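Long-range contacts in CmeC (PDB 4MT4), which probably acts as the trimeric outer membrane channel of a multidrug efflux system, letting substrates leave the cell: residues L20-E26 and R376-L381; K27-I33 and D259-S265. The contacts are given in a common frame with arbitrary orientation. Residue numbers count along the deposited sequence, not the author numbering.

Contact 1 (L20-E26 and R376-L381); sequences LGALSWE and RKTIRL
Residues 20-26 have no regular secondary structure and lie against one side of helix 339-405, where 376-381 is a helical segment running on at both ends. The two backbones are closest at Gly21 and Lys377, whose CA atoms are 5.8 Å apart. Past Ala22, in an extended conformation, the loop folds into a type I beta turn from Leu23 to Glu26, closed by Glu26 N to Leu23 O (2.8 Å). Glu26 (m, then t) points its CB toward the helix, and its OE1 accepts from Leu23 N (2.9 Å), bracing the turn. Glu26 forms a bidentate salt bridge with Arg376: Glu26 OE1 to Arg376 NH2 2.9 Å, Glu26 OE2 to Arg376 NH1 3.2 Å. Arg376 NH2 also donates to Gly21 O (2.7 Å), and a water links Gly21 O (2.6 Å) to Arg376 NE (3.0 Å). Lys377, chi1 p and otherwise fully extended, brings NZ 3.0 Å from Leu20 O. Leu23 (m, t) packs its CD1 on Leu381 CD2 and on Arg380 CG, both at 3.7 Å, while the edge of Trp25 meets the Arg380 guanidinium face (Trp25 CH2 to Arg380 NH2 3.4 Å). Arg380 is salt-bridged to Asp384; Arg376 NH1 also bonds Tyr435 OH. In this outer membrane factor the N-terminal loop thus packs on helix 339-405, whose 376-381 segment touches helix 411-445 and Leu223 and Asn219 of a second subunit; Leu20 meets that subunit's Tyr245.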
ATOM      1  N   LEU B  20      30.612  -2.399  16.328  1.00 71.31           N
ATOM      2  CA  LEU B  20      29.807  -2.826  15.190  1.00 66.85           C
ATOM      3  C   LEU B  20      29.751  -1.758  14.101  1.00 64.10           C
ATOM      4  O   LEU B  20      29.764  -2.073  12.913  1.00 60.58           O
ATOM      5  CB  LEU B  20      28.393  -3.186  15.648  1.00 52.61           C
ATOM      6  CG  LEU B  20      27.421  -3.644  14.557  1.00 52.47           C
ATOM      7  CD1 LEU B  20      27.983  -4.836  13.798  1.00 51.20           C
ATOM      8  CD2 LEU B  20      26.063  -3.976  15.153  1.00 64.48           C
ATOM      9  N   GLY B  21      29.694  -0.497  14.514  1.00 52.57           N
ATOM     10  CA  GLY B  21      29.648   0.606  13.573  1.00 53.22           C
ATOM     11  C   GLY B  21      30.803   1.573  13.744  1.00 61.38           C
ATOM     12  O   GLY B  21      30.693   2.753  13.417  1.00 58.88           O
ATOM     13  N   ALA B  22      31.918   1.071  14.262  1.00 60.84           N
ATOM     14  CA  ALA B  22      33.095   1.904  14.478  1.00 69.26           C
ATOM     15  C   ALA B  22      34.311   1.354  13.744  1.00 66.02           C
ATOM     16  O   ALA B  22      34.600   0.161  13.813  1.00 65.72           O
ATOM     17  CB  ALA B  22      33.385   2.029  15.966  1.00 63.01           C
ATOM     18  N   LEU B  23      35.015   2.230  13.035  1.00 64.81           N
ATOM     19  CA  LEU B  23      36.256   1.848  12.375  1.00 79.54           C
ATOM     20  C   LEU B  23      37.357   1.661  13.413  1.00 81.22           C
ATOM     21  O   LEU B  23      37.261   2.173  14.527  1.00 78.56           O
ATOM     22  CB  LEU B  23      36.663   2.893  11.334  1.00 73.12           C
ATOM     23  CG  LEU B  23      35.739   3.015  10.119  1.00 67.29           C
ATOM     24  CD1 LEU B  23      36.215   4.111   9.182  1.00 56.85           C
ATOM     25  CD2 LEU B  23      35.639   1.686   9.383  1.00 55.20           C
ATOM     26  N   SER B  24      38.401   0.927  13.042  1.00 88.79           N
ATOM     27  CA  SER B  24      39.473   0.577  13.973  1.00 88.99           C
ATOM     28  C   SER B  24      40.206   1.802  14.518  1.00 88.60           C
ATOM     29  O   SER B  24      40.771   1.759  15.611  1.00 91.19           O
ATOM     30  CB  SER B  24      40.470  -0.368  13.297  1.00 80.07           C
ATOM     31  OG  SER B  24      40.913   0.161  12.060  1.00 94.88           O
ATOM     32  N   TRP B  25      40.190   2.892  13.758  1.00 87.39           N
ATOM     33  CA  TRP B  25      40.816   4.135  14.196  1.00 83.96           C
ATOM     34  C   TRP B  25      39.780   5.136  14.698  1.00 90.25           C
ATOM     35  O   TRP B  25      40.097   6.297  14.956  1.00 86.71           O
ATOM     36  CB  TRP B  25      41.639   4.750  13.061  1.00 86.54           C
ATOM     37  CG  TRP B  25      40.896   4.887  11.766  1.00 87.50           C
ATOM     38  CD1 TRP B  25      40.868   3.990  10.737  1.00 81.89           C
ATOM     39  CD2 TRP B  25      40.080   5.992  11.357  1.00 80.70           C
ATOM     40  NE1 TRP B  25      40.084   4.467   9.715  1.00 88.24           N
ATOM     41  CE2 TRP B  25      39.589   5.694  10.070  1.00 88.23           C
ATOM     42  CE3 TRP B  25      39.717   7.203  11.954  1.00 77.46           C
ATOM     43  CZ2 TRP B  25      38.753   6.562   9.371  1.00 82.65           C
ATOM     44  CZ3 TRP B  25      38.887   8.064  11.258  1.00 80.95           C
ATOM     45  CH2 TRP B  25      38.415   7.738   9.981  1.00 76.60           C
ATOM     46  N   GLU B  26      38.540   4.675  14.838  1.00 92.69           N
ATOM     47  CA  GLU B  26      37.452   5.521  15.317  1.00 89.66           C
ATOM     48  C   GLU B  26      37.085   5.202  16.764  1.00 93.73           C
ATOM     49  O   GLU B  26      37.201   4.058  17.206  1.00 89.85           O
ATOM     50  CB  GLU B  26      36.219   5.368  14.422  1.00 81.63           C
ATOM     51  CG  GLU B  26      36.293   6.150  13.118  1.00 77.68           C
ATOM     52  CD  GLU B  26      35.018   6.044  12.303  1.00 78.31           C
ATOM     53  OE1 GLU B  26      34.308   5.026  12.439  1.00 66.11           O
ATOM     54  OE2 GLU B  26      34.721   6.979  11.529  1.00 70.45           O
ATOM     55  N   ARG B 376      27.359   2.955   7.578  1.00 43.44           N
ATOM     56  CA  ARG B 376      27.958   4.225   7.976  1.00 50.83           C
ATOM     57  C   ARG B 376      29.487   4.157   7.944  1.00 52.18           C
ATOM     58  O   ARG B 376      30.142   5.041   7.387  1.00 45.77           O
ATOM     59  CB  ARG B 376      27.468   4.619   9.375  1.00 42.86           C
ATOM     60  CG  ARG B 376      27.493   6.114   9.682  1.00 47.52           C
ATOM     61  CD  ARG B 376      28.903   6.612   9.973  1.00 48.69           C
ATOM     62  NE  ARG B 376      29.600   5.741  10.915  1.00 56.34           N
ATOM     63  CZ  ARG B 376      30.904   5.803  11.167  1.00 68.65           C
ATOM     64  NH1 ARG B 376      31.663   6.693  10.541  1.00 54.05           N
ATOM     65  NH2 ARG B 376      31.452   4.970  12.040  1.00 64.63           N
ATOM     66  N   LYS B 377      30.048   3.108   8.536  1.00 48.83           N
ATOM     67  CA  LYS B 377      31.498   2.970   8.613  1.00 60.57           C
ATOM     68  C   LYS B 377      32.102   2.508   7.287  1.00 56.90           C
ATOM     69  O   LYS B 377      33.259   2.797   6.992  1.00 55.34           O
ATOM     70  CB  LYS B 377      31.887   2.001   9.735  1.00 57.87           C
ATOM     71  CG  LYS B 377      31.511   0.549   9.488  1.00 53.53           C
ATOM     72  CD  LYS B 377      32.043  -0.348  10.598  1.00 54.34           C
ATOM     73  CE  LYS B 377      31.783  -1.817  10.304  1.00 50.17           C
ATOM     74  NZ  LYS B 377      32.295  -2.693  11.394  1.00 60.64           N
ATOM     75  N   THR B 378      31.317   1.796   6.485  1.00 39.26           N
ATOM     76  CA  THR B 378      31.794   1.327   5.188  1.00 48.93           C
ATOM     77  C   THR B 378      31.857   2.478   4.190  1.00 58.15           C
ATOM     78  O   THR B 378      32.821   2.606   3.434  1.00 51.82           O
ATOM     79  CB  THR B 378      30.903   0.208   4.620  1.00 40.42           C
ATOM     80  OG1 THR B 378      30.873  -0.893   5.536  1.00 45.43           O
ATOM     81  CG2 THR B 378      31.441  -0.274   3.279  1.00 51.63           C
ATOM     82  N   ILE B 379      30.826   3.318   4.198  1.00 48.96           N
ATOM     83  CA  ILE B 379      30.781   4.483   3.325  1.00 54.97           C
ATOM     84  C   ILE B 379      31.836   5.502   3.763  1.00 48.94           C
ATOM     85  O   ILE B 379      32.343   6.280   2.952  1.00 60.30           O
ATOM     86  CB  ILE B 379      29.373   5.125   3.318  1.00 43.88           C
ATOM     87  CG1 ILE B 379      28.337   4.132   2.788  1.00 53.10           C
ATOM     88  CG2 ILE B 379      29.345   6.366   2.450  1.00 53.65           C
ATOM     89  CD1 ILE B 379      26.910   4.616   2.905  1.00 41.48           C
ATOM     90  N   ARG B 380      32.185   5.472   5.047  1.00 48.56           N
ATOM     91  CA  ARG B 380      33.257   6.317   5.565  1.00 47.57           C
ATOM     92  C   ARG B 380      34.580   5.974   4.884  1.00 57.52           C
ATOM     93  O   ARG B 380      35.377   6.859   4.568  1.00 54.28           O
ATOM     94  CB  ARG B 380      33.387   6.160   7.081  1.00 47.36           C
ATOM     95  CG  ARG B 380      34.502   6.988   7.698  1.00 49.39           C
ATOM     96  CD  ARG B 380      34.331   8.467   7.388  1.00 43.62           C
ATOM     97  NE  ARG B 380      35.407   9.268   7.962  1.00 54.39           N
ATOM     98  CZ  ARG B 380      36.566   9.504   7.355  1.00 63.33           C
ATOM     99  NH1 ARG B 380      36.802   9.001   6.152  1.00 54.06           N
ATOM    100  NH2 ARG B 380      37.489  10.245   7.953  1.00 48.95           N
ATOM    101  N   LEU B 381      34.802   4.683   4.655  1.00 47.69           N
ATOM    102  CA  LEU B 381      35.977   4.224   3.926  1.00 54.83           C
ATOM    103  C   LEU B 381      35.893   4.653   2.467  1.00 50.24           C
ATOM    104  O   LEU B 381      36.886   5.080   1.878  1.00 58.48           O
ATOM    105  CB  LEU B 381      36.115   2.703   4.019  1.00 44.12           C
ATOM    106  CG  LEU B 381      36.340   2.111   5.410  1.00 54.89           C
ATOM    107  CD1 LEU B 381      36.408   0.593   5.338  1.00 42.44           C
ATOM    108  CD2 LEU B 381      37.605   2.679   6.034  1.00 48.80           C
TER
HETATM  109  O   HOH W   1      28.026   5.007  13.562  1.00 50.58           O
HETATM  110  O   HOH W   2      28.458   3.183  12.072  1.00 51.30           O

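Contact 2 (K27-I33 and D259-S265); sequences KETNSSI and DIPTGIS
Thr29, Pro261 and Thr262 bury the most surface where two irregular segments meet, the CA atoms of Asn30 and Pro261 being closest at 4.8 Å. Thr29 is extended (phi/psi -116/134) and is held twice by Thr262: Thr29 N donates to Thr262 OG1 (3.0 Å) and Thr29 O accepts from Thr262 N (2.8 Å). Thr262 (chi1 p, phi/psi -117/-4) turns its CB toward 27-33, and its OG1 is also hydrogen-bonded to Asn18 O. Thr29 O further receives a CA-H...O contact from Pro261 CA (3.4 Å). The C-gamma-exo ring of Pro261 packs against Ser31 and Ile33, with Pro261 CG 3.8 Å from Ser31 O and Pro261 CD 4.2 Å from Ile33 CG1. At the start of 27-33, Lys27 NZ curls back to Glu28 O (2.8 Å) and Thr29 OG1 (3.1 Å). The CA-to-CB bonds of Ile260 and Ile264 point away from 27-33; Ile260 packs on helix 411-445 and Ile264 on helix 339-405. This loop-on-loop packing joins the segment before helix 44-56 to the linker between helices 240-245 and 273-293, on the flank of an outer membrane factor's long helices.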
ATOM      1  N   LYS B  27      36.645   6.223  17.494  1.00 94.77           N
ATOM      2  CA  LYS B  27      36.234   6.061  18.885  1.00 92.70           C
ATOM      3  C   LYS B  27      34.854   5.412  18.970  1.00102.16           C
ATOM      4  O   LYS B  27      33.904   5.852  18.316  1.00 94.66           O
ATOM      5  CB  LYS B  27      36.240   7.418  19.604  1.00 86.15           C
ATOM      6  CG  LYS B  27      35.087   7.654  20.574  1.00103.74           C
ATOM      7  CD  LYS B  27      35.311   7.008  21.930  1.00105.85           C
ATOM      8  CE  LYS B  27      34.347   7.580  22.957  1.00106.22           C
ATOM      9  NZ  LYS B  27      32.950   7.623  22.436  1.00106.97           N
ATOM     10  N   GLU B  28      34.752   4.351  19.763  1.00 97.95           N
ATOM     11  CA  GLU B  28      33.474   3.681  19.966  1.00 96.06           C
ATOM     12  C   GLU B  28      32.564   4.544  20.834  1.00100.22           C
ATOM     13  O   GLU B  28      32.877   4.830  21.988  1.00106.35           O
ATOM     14  CB  GLU B  28      33.675   2.307  20.604  1.00 91.03           C
ATOM     15  CG  GLU B  28      35.126   1.868  20.706  1.00105.42           C
ATOM     16  CD  GLU B  28      35.272   0.574  21.472  1.00111.23           C
ATOM     17  OE1 GLU B  28      34.235  -0.003  21.866  1.00 95.11           O
ATOM     18  OE2 GLU B  28      36.421   0.130  21.681  1.00120.91           O
ATOM     19  N   THR B  29      31.436   4.956  20.263  1.00 99.68           N
ATOM     20  CA  THR B  29      30.530   5.897  20.919  1.00102.72           C
ATOM     21  C   THR B  29      29.160   5.299  21.223  1.00 99.73           C
ATOM     22  O   THR B  29      28.552   4.647  20.375  1.00 88.92           O
ATOM     23  CB  THR B  29      30.321   7.161  20.054  1.00 99.28           C
ATOM     24  OG1 THR B  29      31.589   7.659  19.613  1.00 94.30           O
ATOM     25  CG2 THR B  29      29.602   8.243  20.844  1.00101.61           C
ATOM     26  N   ASN B  30      28.680   5.540  22.438  1.00107.13           N
ATOM     27  CA  ASN B  30      27.349   5.115  22.845  1.00110.33           C
ATOM     28  C   ASN B  30      26.584   6.304  23.423  1.00106.95           C
ATOM     29  O   ASN B  30      25.679   6.144  24.241  1.00 97.46           O
ATOM     30  CB  ASN B  30      27.439   3.975  23.863  1.00104.25           C
ATOM     31  CG  ASN B  30      26.140   3.199  23.991  1.00108.05           C
ATOM     32  OD1 ASN B  30      25.311   3.192  23.081  1.00 97.36           O
ATOM     33  ND2 ASN B  30      25.961   2.536  25.128  1.00108.08           N
ATOM     34  N   SER B  31      26.969   7.502  22.992  1.00111.09           N
ATOM     35  CA  SER B  31      26.318   8.727  23.442  1.00109.45           C
ATOM     36  C   SER B  31      24.920   8.840  22.847  1.00106.42           C
ATOM     37  O   SER B  31      24.672   8.388  21.730  1.00103.37           O
ATOM     38  CB  SER B  31      27.153   9.954  23.066  1.00103.21           C
ATOM     39  OG  SER B  31      27.175  10.153  21.663  1.00105.64           O
ATOM     40  N   SER B  32      24.008   9.449  23.599  1.00 97.13           N
ATOM     41  CA  SER B  32      22.628   9.607  23.153  1.00 91.55           C
ATOM     42  C   SER B  32      22.513  10.645  22.041  1.00 73.21           C
ATOM     43  O   SER B  32      23.473  11.353  21.733  1.00 79.12           O
ATOM     44  CB  SER B  32      21.724   9.991  24.326  1.00 85.19           C
ATOM     45  OG  SER B  32      21.500   8.883  25.181  1.00100.02           O
ATOM     46  N   ILE B  33      21.330  10.728  21.440  1.00 75.35           N
ATOM     47  CA  ILE B  33      21.099  11.638  20.326  1.00 52.35           C
ATOM     48  C   ILE B  33      20.314  12.871  20.762  1.00 63.75           C
ATOM     49  O   ILE B  33      19.286  12.758  21.434  1.00 69.97           O
ATOM     50  CB  ILE B  33      20.343  10.935  19.180  1.00 61.02           C
ATOM     51  CG1 ILE B  33      21.114   9.696  18.720  1.00 56.45           C
ATOM     52  CG2 ILE B  33      20.113  11.890  18.018  1.00 56.54           C
ATOM     53  CD1 ILE B  33      20.412   8.909  17.638  1.00 65.15           C
ATOM     54  N   ASP B 259      28.636  12.927  16.583  1.00 85.62           N
ATOM     55  CA  ASP B 259      28.420  12.173  17.815  1.00 87.45           C
ATOM     56  C   ASP B 259      27.211  11.248  17.693  1.00 72.46           C
ATOM     57  O   ASP B 259      26.132  11.547  18.202  1.00 85.13           O
ATOM     58  CB  ASP B 259      28.240  13.122  19.003  1.00 98.40           C
ATOM     59  CG  ASP B 259      27.357  14.313  18.675  1.00 96.39           C
ATOM     60  OD1 ASP B 259      26.738  14.319  17.589  1.00 76.10           O
ATOM     61  OD2 ASP B 259      27.277  15.240  19.508  1.00104.56           O
ATOM     62  N   ILE B 260      27.404  10.122  17.014  1.00 57.19           N
ATOM     63  CA  ILE B 260      26.341   9.144  16.825  1.00 65.37           C
ATOM     64  C   ILE B 260      26.780   7.777  17.345  1.00 61.57           C
ATOM     65  O   ILE B 260      27.975   7.484  17.383  1.00 64.42           O
ATOM     66  CB  ILE B 260      25.934   9.029  15.340  1.00 66.28           C
ATOM     67  CG1 ILE B 260      27.121   8.574  14.491  1.00 55.20           C
ATOM     68  CG2 ILE B 260      25.380  10.352  14.833  1.00 59.89           C
ATOM     69  CD1 ILE B 260      26.784   8.384  13.030  1.00 51.15           C
ATOM     70  N   PRO B 261      25.813   6.942  17.762  1.00 70.17           N
ATOM     71  CA  PRO B 261      26.122   5.596  18.260  1.00 69.15           C
ATOM     72  C   PRO B 261      26.885   4.741  17.252  1.00 65.57           C
ATOM     73  O   PRO B 261      26.696   4.886  16.044  1.00 59.82           O
ATOM     74  CB  PRO B 261      24.736   5.000  18.532  1.00 62.89           C
ATOM     75  CG  PRO B 261      23.875   6.176  18.807  1.00 67.72           C
ATOM     76  CD  PRO B 261      24.382   7.264  17.906  1.00 66.97           C
ATOM     77  N   THR B 262      27.744   3.863  17.759  1.00 62.44           N
ATOM     78  CA  THR B 262      28.487   2.932  16.919  1.00 59.68           C
ATOM     79  C   THR B 262      28.100   1.502  17.267  1.00 61.34           C
ATOM     80  O   THR B 262      28.554   0.548  16.637  1.00 62.64           O
ATOM     81  CB  THR B 262      30.007   3.106  17.084  1.00 60.94           C
ATOM     82  OG1 THR B 262      30.386   2.786  18.428  1.00 66.93           O
ATOM     83  CG2 THR B 262      30.422   4.537  16.770  1.00 51.05           C
ATOM     84  N   GLY B 263      27.260   1.368  18.286  1.00 53.43           N
ATOM     85  CA  GLY B 263      26.745   0.081  18.713  1.00 53.12           C
ATOM     86  C   GLY B 263      25.306   0.231  19.168  1.00 60.22           C
ATOM     87  O   GLY B 263      24.841   1.348  19.394  1.00 53.39           O
ATOM     88  N   ILE B 264      24.597  -0.883  19.302  1.00 48.63           N
ATOM     89  CA  ILE B 264      23.193  -0.826  19.689  1.00 58.74           C
ATOM     90  C   ILE B 264      23.055  -0.398  21.151  1.00 63.06           C
ATOM     91  O   ILE B 264      23.883  -0.740  21.996  1.00 63.84           O
ATOM     92  CB  ILE B 264      22.484  -2.181  19.454  1.00 58.71           C
ATOM     93  CG1 ILE B 264      20.969  -2.033  19.627  1.00 49.58           C
ATOM     94  CG2 ILE B 264      23.050  -3.267  20.363  1.00 51.49           C
ATOM     95  CD1 ILE B 264      20.178  -3.197  19.086  1.00 40.21           C
ATOM     96  N   SER B 265      22.014   0.377  21.436  1.00 65.49           N
ATOM     97  CA  SER B 265      21.775   0.877  22.783  1.00 62.49           C
ATOM     98  C   SER B 265      21.194  -0.207  23.684  1.00 61.02           C
ATOM     99  O   SER B 265      20.570  -1.155  23.208  1.00 58.58           O
ATOM    100  CB  SER B 265      20.836   2.082  22.743  1.00 53.40           C
ATOM    101  OG  SER B 265      20.510   2.518  24.049  1.00 60.18           O
TER

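How the contacts relate
The two contacts lie side by side, their centres 12 Å apart and on the same side of the chain's centre. Their N-terminal segments are continuous, 20-26 running straight into 27-33, whereas the partners come in the order 259-265 then 376-381, so contact 2 is nested within the loop closed by contact 1. They touch directly: Gly21 N lies 2.6 Å from Thr262 O, a probable hydrogen bond, and Arg376 CG packs 4.1 Å from Ile260 CD1. One N-terminal loop, ahead of helix 44-56, is thereby fastened both to helix 339-405 and to the linker before helix 273-293, joining the N-terminal part of the chain to its second half.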